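Local coordinates for protein putative nucleotide-diphospho-sugar transferase (Desulfovibrio desulfuricans subsp. desulfuricans, PDB 3CGX) that probably transfers a sugar from a nucleotide-diphospho-sugar donor, though its substrates are not established, at residues Tyr36-Leu50 with Met109-Gln122. Sequence-based numbering, arbitrary orientation.
Sequences YRHFVQDMLQGLARL and MGSDIPDYPCELVQ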
loop_
_atom_site.group_PDB
_atom_site.type_symbol
_atom_site.label_atom_id
_atom_site.label_comp_id
_atom_site.label_asym_id
_atom_site.label_seq_id
_atom_site.Cartn_x
_atom_site.Cartn_y
_atom_site.Cartn_z
ATOM N N TYR A 36 -11.414 3.932 4.833
ATOM C CA TYR A 36 -10.223 3.080 4.693
ATOM C C TYR A 36 -10.646 1.659 4.281
ATOM O O TYR A 36 -10.031 1.031 3.413
ATOM C CB TYR A 36 -9.337 3.118 5.973
ATOM C CG TYR A 36 -8.197 2.114 5.865
ATOM C CD1 TYR A 36 -7.162 2.298 4.956
ATOM C CD2 TYR A 36 -8.182 0.956 6.658
ATOM C CE1 TYR A 36 -6.140 1.334 4.808
ATOM C CE2 TYR A 36 -7.163 0.014 6.537
ATOM C CZ TYR A 36 -6.158 0.190 5.602
ATOM O OH TYR A 36 -5.146 -0.721 5.431
ATOM N N ARG A 37 -11.747 1.184 4.854
ATOM C CA ARG A 37 -12.294 -0.138 4.488
ATOM C C ARG A 37 -12.499 -0.200 2.988
ATOM O O ARG A 37 -12.085 -1.168 2.307
ATOM C CB ARG A 37 -13.571 -0.398 5.263
ATOM C CG ARG A 37 -14.311 -1.652 4.877
ATOM C CD ARG A 37 -15.654 -1.742 5.618
ATOM N NE ARG A 37 -15.418 -2.136 6.985
ATOM C CZ ARG A 37 -15.383 -3.409 7.391
ATOM N NH1 ARG A 37 -15.625 -4.378 6.527
ATOM N NH2 ARG A 37 -15.150 -3.705 8.667
ATOM N N HIS A 38 -13.092 0.864 2.455
ATOM C CA HIS A 38 -13.332 0.948 1.013
ATOM C C HIS A 38 -12.065 1.151 0.174
ATOM O O HIS A 38 -12.031 0.676 -0.992
ATOM C CB HIS A 38 -14.402 1.999 0.713
ATOM C CG HIS A 38 -15.768 1.492 1.039
ATOM N ND1 HIS A 38 -16.498 0.736 0.145
ATOM C CD2 HIS A 38 -16.462 1.481 2.202
ATOM C CE1 HIS A 38 -17.628 0.358 0.720
ATOM N NE2 HIS A 38 -17.628 0.791 1.969
ATOM N N PHE A 39 -11.059 1.818 0.730
ATOM C CA PHE A 39 -9.776 1.979 0.022
ATOM C C PHE A 39 -9.283 0.567 -0.276
ATOM O O PHE A 39 -8.871 0.238 -1.400
ATOM C CB PHE A 39 -8.692 2.629 0.862
ATOM C CG PHE A 39 -8.855 4.125 1.109
ATOM C CD1 PHE A 39 -10.018 4.809 0.794
ATOM C CD2 PHE A 39 -7.863 4.809 1.789
ATOM C CE1 PHE A 39 -10.142 6.155 1.094
ATOM C CE2 PHE A 39 -7.996 6.179 2.097
ATOM C CZ PHE A 39 -9.167 6.821 1.757
ATOM N N VAL A 40 -9.330 -0.270 0.763
ATOM C CA VAL A 40 -8.769 -1.619 0.678
ATOM C C VAL A 40 -9.545 -2.498 -0.310
ATOM O O VAL A 40 -8.985 -3.166 -1.205
ATOM C CB VAL A 40 -8.613 -2.298 2.092
ATOM C CG1 VAL A 40 -8.257 -3.766 1.939
ATOM C CG2 VAL A 40 -7.539 -1.564 2.967
ATOM N N GLN A 41 -10.857 -2.506 -0.143
ATOM C CA GLN A 41 -11.732 -3.224 -1.079
ATOM C C GLN A 41 -11.522 -2.846 -2.515
ATOM O O GLN A 41 -11.439 -3.700 -3.387
ATOM C CB GLN A 41 -13.207 -3.004 -0.742
ATOM C CG GLN A 41 -13.587 -3.698 0.513
ATOM C CD GLN A 41 -14.982 -3.360 0.984
ATOM O OE1 GLN A 41 -15.262 -3.538 2.150
ATOM N NE2 GLN A 41 -15.870 -2.855 0.080
ATOM N N ASP A 42 -11.472 -1.560 -2.787
ATOM C CA ASP A 42 -11.290 -1.107 -4.143
ATOM C C ASP A 42 -9.942 -1.512 -4.711
ATOM O O ASP A 42 -9.863 -1.965 -5.869
ATOM C CB ASP A 42 -11.441 0.425 -4.274
ATOM C CG ASP A 42 -12.865 0.910 -4.008
ATOM O OD1 ASP A 42 -13.771 0.085 -3.984
ATOM O OD2 ASP A 42 -13.038 2.116 -3.783
HETATM N N MSE A 43 -8.875 -1.336 -3.929
HETATM C CA MSE A 43 -7.531 -1.721 -4.411
HETATM C C MSE A 43 -7.448 -3.225 -4.676
HETATM O O MSE A 43 -6.881 -3.637 -5.694
HETATM C CB MSE A 43 -6.444 -1.272 -3.434
HETATM C CG MSE A 43 -6.306 0.254 -3.290
HETATM SE SE MSE A 43 -4.904 0.722 -2.084
HETATM C CE MSE A 43 -3.380 0.263 -3.257
ATOM N N LEU A 44 -8.036 -4.018 -3.797
ATOM C CA LEU A 44 -8.053 -5.493 -3.932
ATOM C C LEU A 44 -8.723 -5.946 -5.216
ATOM O O LEU A 44 -8.217 -6.840 -5.920
ATOM C CB LEU A 44 -8.684 -6.166 -2.694
ATOM C CG LEU A 44 -8.775 -7.693 -2.684
ATOM C CD1 LEU A 44 -7.361 -8.256 -2.618
ATOM C CD2 LEU A 44 -9.695 -8.232 -1.522
ATOM N N GLN A 45 -9.833 -5.300 -5.551
ATOM C CA GLN A 45 -10.547 -5.600 -6.771
ATOM C C GLN A 45 -9.646 -5.403 -7.990
ATOM O O GLN A 45 -9.623 -6.242 -8.909
ATOM C CB GLN A 45 -11.824 -4.743 -6.850
ATOM C CG GLN A 45 -12.636 -4.950 -8.089
ATOM C CD GLN A 45 -13.973 -4.239 -7.994
ATOM O OE1 GLN A 45 -14.136 -3.254 -7.247
ATOM N NE2 GLN A 45 -14.943 -4.742 -8.725
ATOM N N GLY A 46 -8.905 -4.310 -7.984
ATOM C CA GLY A 46 -7.921 -4.010 -9.010
ATOM C C GLY A 46 -6.707 -4.965 -9.023
ATOM O O GLY A 46 -6.339 -5.505 -10.065
ATOM N N LEU A 47 -6.113 -5.212 -7.859
ATOM C CA LEU A 47 -4.958 -6.120 -7.743
ATOM C C LEU A 47 -5.267 -7.597 -8.042
ATOM O O LEU A 47 -4.456 -8.276 -8.695
ATOM C CB LEU A 47 -4.366 -6.056 -6.343
ATOM C CG LEU A 47 -3.775 -4.693 -5.970
ATOM C CD1 LEU A 47 -3.328 -4.749 -4.490
ATOM C CD2 LEU A 47 -2.621 -4.275 -6.957
ATOM N N ALA A 48 -6.428 -8.061 -7.560
ATOM C CA ALA A 48 -6.867 -9.465 -7.707
ATOM C C ALA A 48 -7.032 -9.843 -9.164
ATOM O O ALA A 48 -7.079 -11.016 -9.501
ATOM C CB ALA A 48 -8.156 -9.749 -6.926
ATOM N N ARG A 49 -7.036 -8.860 -10.041
ATOM C CA ARG A 49 -7.143 -9.140 -11.466
ATOM C C ARG A 49 -5.798 -9.206 -12.196
ATOM O O ARG A 49 -5.782 -9.523 -13.385
ATOM C CB ARG A 49 -8.059 -8.102 -12.145
ATOM C CG ARG A 49 -9.556 -8.171 -11.700
ATOM C CD ARG A 49 -10.408 -6.966 -12.184
ATOM N N LEU A 50 -4.667 -8.931 -11.532
ATOM C CA LEU A 50 -3.348 -8.860 -12.228
ATOM C C LEU A 50 -2.681 -10.212 -12.500
ATOM O O LEU A 50 -3.181 -11.199 -12.059
ATOM C CB LEU A 50 -2.343 -8.018 -11.464
ATOM C CG LEU A 50 -2.820 -6.576 -11.248
ATOM C CD1 LEU A 50 -1.800 -5.803 -10.441
ATOM C CD2 LEU A 50 -3.129 -5.931 -12.612
HETATM N N MSE A 109 3.341 -3.175 -1.426
HETATM C CA MSE A 109 2.732 -1.882 -1.427
HETATM C C MSE A 109 1.748 -1.710 -0.324
HETATM O O MSE A 109 1.209 -2.684 0.202
HETATM C CB MSE A 109 2.027 -1.696 -2.757
HETATM C CG MSE A 109 0.822 -2.575 -2.963
HETATM SE SE MSE A 109 0.282 -2.419 -4.885
HETATM C CE MSE A 109 -0.268 -0.579 -4.913
ATOM N N GLY A 110 1.496 -0.453 -0.001
ATOM C CA GLY A 110 0.563 -0.108 1.054
ATOM C C GLY A 110 -0.867 0.083 0.563
ATOM O O GLY A 110 -1.182 -0.079 -0.621
ATOM N N SER A 111 -1.730 0.462 1.489
ATOM C CA SER A 111 -3.148 0.497 1.197
ATOM C C SER A 111 -3.783 1.876 1.389
ATOM O O SER A 111 -5.002 1.976 1.588
ATOM C CB SER A 111 -3.871 -0.518 2.113
ATOM O OG SER A 111 -3.396 -0.468 3.426
ATOM N N ASP A 112 -2.955 2.906 1.292
ATOM C CA ASP A 112 -3.385 4.313 1.500
ATOM C C ASP A 112 -3.457 5.115 0.203
ATOM O O ASP A 112 -3.550 6.332 0.251
ATOM C CB ASP A 112 -2.378 5.036 2.445
ATOM C CG ASP A 112 -2.342 4.415 3.814
ATOM O OD1 ASP A 112 -3.411 4.316 4.472
ATOM O OD2 ASP A 112 -1.267 3.922 4.187
ATOM N N ILE A 113 -3.462 4.401 -0.931
ATOM C CA ILE A 113 -3.453 4.990 -2.262
ATOM C C ILE A 113 -4.543 4.409 -3.145
ATOM O O ILE A 113 -4.247 3.799 -4.221
ATOM C CB ILE A 113 -2.012 4.844 -2.933
ATOM C CG1 ILE A 113 -1.485 3.408 -2.874
ATOM C CG2 ILE A 113 -0.992 5.846 -2.312
ATOM C CD1 ILE A 113 -0.318 3.175 -3.785
ATOM N N PRO A 114 -5.812 4.653 -2.758
ATOM C CA PRO A 114 -6.922 3.922 -3.355
ATOM C C PRO A 114 -7.123 4.151 -4.825
ATOM O O PRO A 114 -7.701 3.328 -5.495
ATOM C CB PRO A 114 -8.116 4.409 -2.549
ATOM C CG PRO A 114 -7.727 5.750 -2.066
ATOM C CD PRO A 114 -6.301 5.624 -1.744
ATOM N N ASP A 115 -6.656 5.273 -5.334
ATOM C CA ASP A 115 -6.836 5.584 -6.754
ATOM C C ASP A 115 -5.649 5.163 -7.627
ATOM O O ASP A 115 -5.530 5.592 -8.778
ATOM C CB ASP A 115 -7.099 7.081 -7.010
ATOM C CG ASP A 115 -5.951 7.998 -6.561
ATOM O OD1 ASP A 115 -5.125 7.665 -5.671
ATOM O OD2 ASP A 115 -5.890 9.131 -7.097
ATOM N N TYR A 116 -4.724 4.402 -7.061
ATOM C CA TYR A 116 -3.543 4.067 -7.807
ATOM C C TYR A 116 -3.917 3.149 -8.962
ATOM O O TYR A 116 -4.544 2.129 -8.743
ATOM C CB TYR A 116 -2.525 3.344 -6.946
ATOM C CG TYR A 116 -1.136 3.307 -7.564
ATOM C CD1 TYR A 116 -0.326 4.445 -7.559
ATOM C CD2 TYR A 116 -0.619 2.156 -8.104
ATOM C CE1 TYR A 116 0.955 4.426 -8.095
ATOM C CE2 TYR A 116 0.665 2.130 -8.627
ATOM C CZ TYR A 116 1.434 3.262 -8.625
ATOM O OH TYR A 116 2.730 3.242 -9.138
ATOM N N PRO A 117 -3.497 3.483 -10.186
ATOM C CA PRO A 117 -3.890 2.563 -11.261
ATOM C C PRO A 117 -3.156 1.216 -11.240
ATOM O O PRO A 117 -1.934 1.152 -11.220
ATOM C CB PRO A 117 -3.621 3.372 -12.532
ATOM C CG PRO A 117 -2.856 4.578 -12.136
ATOM C CD PRO A 117 -2.587 4.528 -10.657
ATOM N N CYS A 118 -3.950 0.155 -11.257
ATOM C CA CYS A 118 -3.426 -1.197 -11.186
ATOM C C CYS A 118 -2.377 -1.444 -12.270
ATOM O O CYS A 118 -1.383 -2.101 -12.005
ATOM C CB CYS A 118 -4.538 -2.276 -11.198
ATOM S SG CYS A 118 -5.707 -2.437 -12.621
ATOM N N GLU A 119 -2.570 -0.838 -13.438
ATOM C CA GLU A 119 -1.698 -1.093 -14.568
ATOM C C GLU A 119 -0.301 -0.642 -14.218
ATOM O O GLU A 119 0.648 -1.128 -14.800
ATOM C CB GLU A 119 -2.176 -0.464 -15.886
ATOM C CG GLU A 119 -2.523 1.019 -15.858
ATOM C CD GLU A 119 -3.959 1.301 -15.551
ATOM O OE1 GLU A 119 -4.495 0.707 -14.605
ATOM O OE2 GLU A 119 -4.538 2.161 -16.247
ATOM N N LEU A 120 -0.145 0.291 -13.274
ATOM C CA LEU A 120 1.224 0.705 -12.880
ATOM C C LEU A 120 1.929 -0.354 -12.018
ATOM O O LEU A 120 3.143 -0.489 -12.029
ATOM C CB LEU A 120 1.245 2.070 -12.176
ATOM C CG LEU A 120 0.977 3.265 -13.109
ATOM C CD1 LEU A 120 1.046 4.588 -12.343
ATOM C CD2 LEU A 120 1.962 3.244 -14.259
ATOM N N VAL A 121 1.134 -1.110 -11.300
ATOM C CA VAL A 121 1.643 -2.251 -10.511
ATOM C C VAL A 121 2.097 -3.341 -11.466
ATOM O O VAL A 121 3.163 -3.963 -11.260
ATOM C CB VAL A 121 0.571 -2.813 -9.563
ATOM C CG1 VAL A 121 1.124 -4.033 -8.759
ATOM C CG2 VAL A 121 0.098 -1.731 -8.617
ATOM N N GLN A 122 1.278 -3.572 -12.493
ATOM C CA GLN A 122 1.666 -4.489 -13.566
ATOM C C GLN A 122 2.926 -3.991 -14.286
ATOM O O GLN A 122 3.851 -4.750 -14.573
ATOM C CB GLN A 122 0.560 -4.674 -14.569
ATOM C CG GLN A 122 0.868 -5.715 -15.615
ATOM C CD GLN A 122 0.900 -7.089 -15.020
ATOM O OE1 GLN A 122 -0.111 -7.562 -14.492
ATOM N NE2 GLN A 122 2.064 -7.738 -15.073
#
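The loop leaving strand 105-109 packs against helix 29-47, with Tyr36 and Phe39 meeting its Ser111 and Pro114. Tyr36 OH donates a hydrogen bond to Ser111 OG (2.7 Å), in the plane of the phenol ring; CG trans to the backbone N (chi1 174°) carries the hydroxyl to the loop. Small, polar Ser111 suits this buried place: its OG also bonds Phe10 O. Pro114 lays CG over the centre of the Phe39 ring, 3.7 Å from the centroid, a CH-pi contact in which pyrrolidine CH groups suit the aromatic face; Tyr36 CA lies over the opposite face, toward the rim.

In GT-A glycosyltransferases this loop commonly carries the metal-binding DXD motif; its place here probably falls at Gly110-Ser111-Asp112, not a full DXD. Asp112 forms a salt bridge with Lys20 beside an imidazole, probably from the crystallisation liquor.

Selenomethionine Met43, flexible enough to bend at its end (chi3 73°), meets selenomethionine Met109 tip to tip, CE to CE 3.6 Å; the same methyl lies 3.7 Å from Ile113 CG1. At Gly46 the backbone itself touches: Cys118 CB, near the start of helix 118-127, comes 3.9 Å from Gly46 O. Beyond the helix, Leu50 crosses Val121 at about a right angle, CD1 to CG1 3.8 Å.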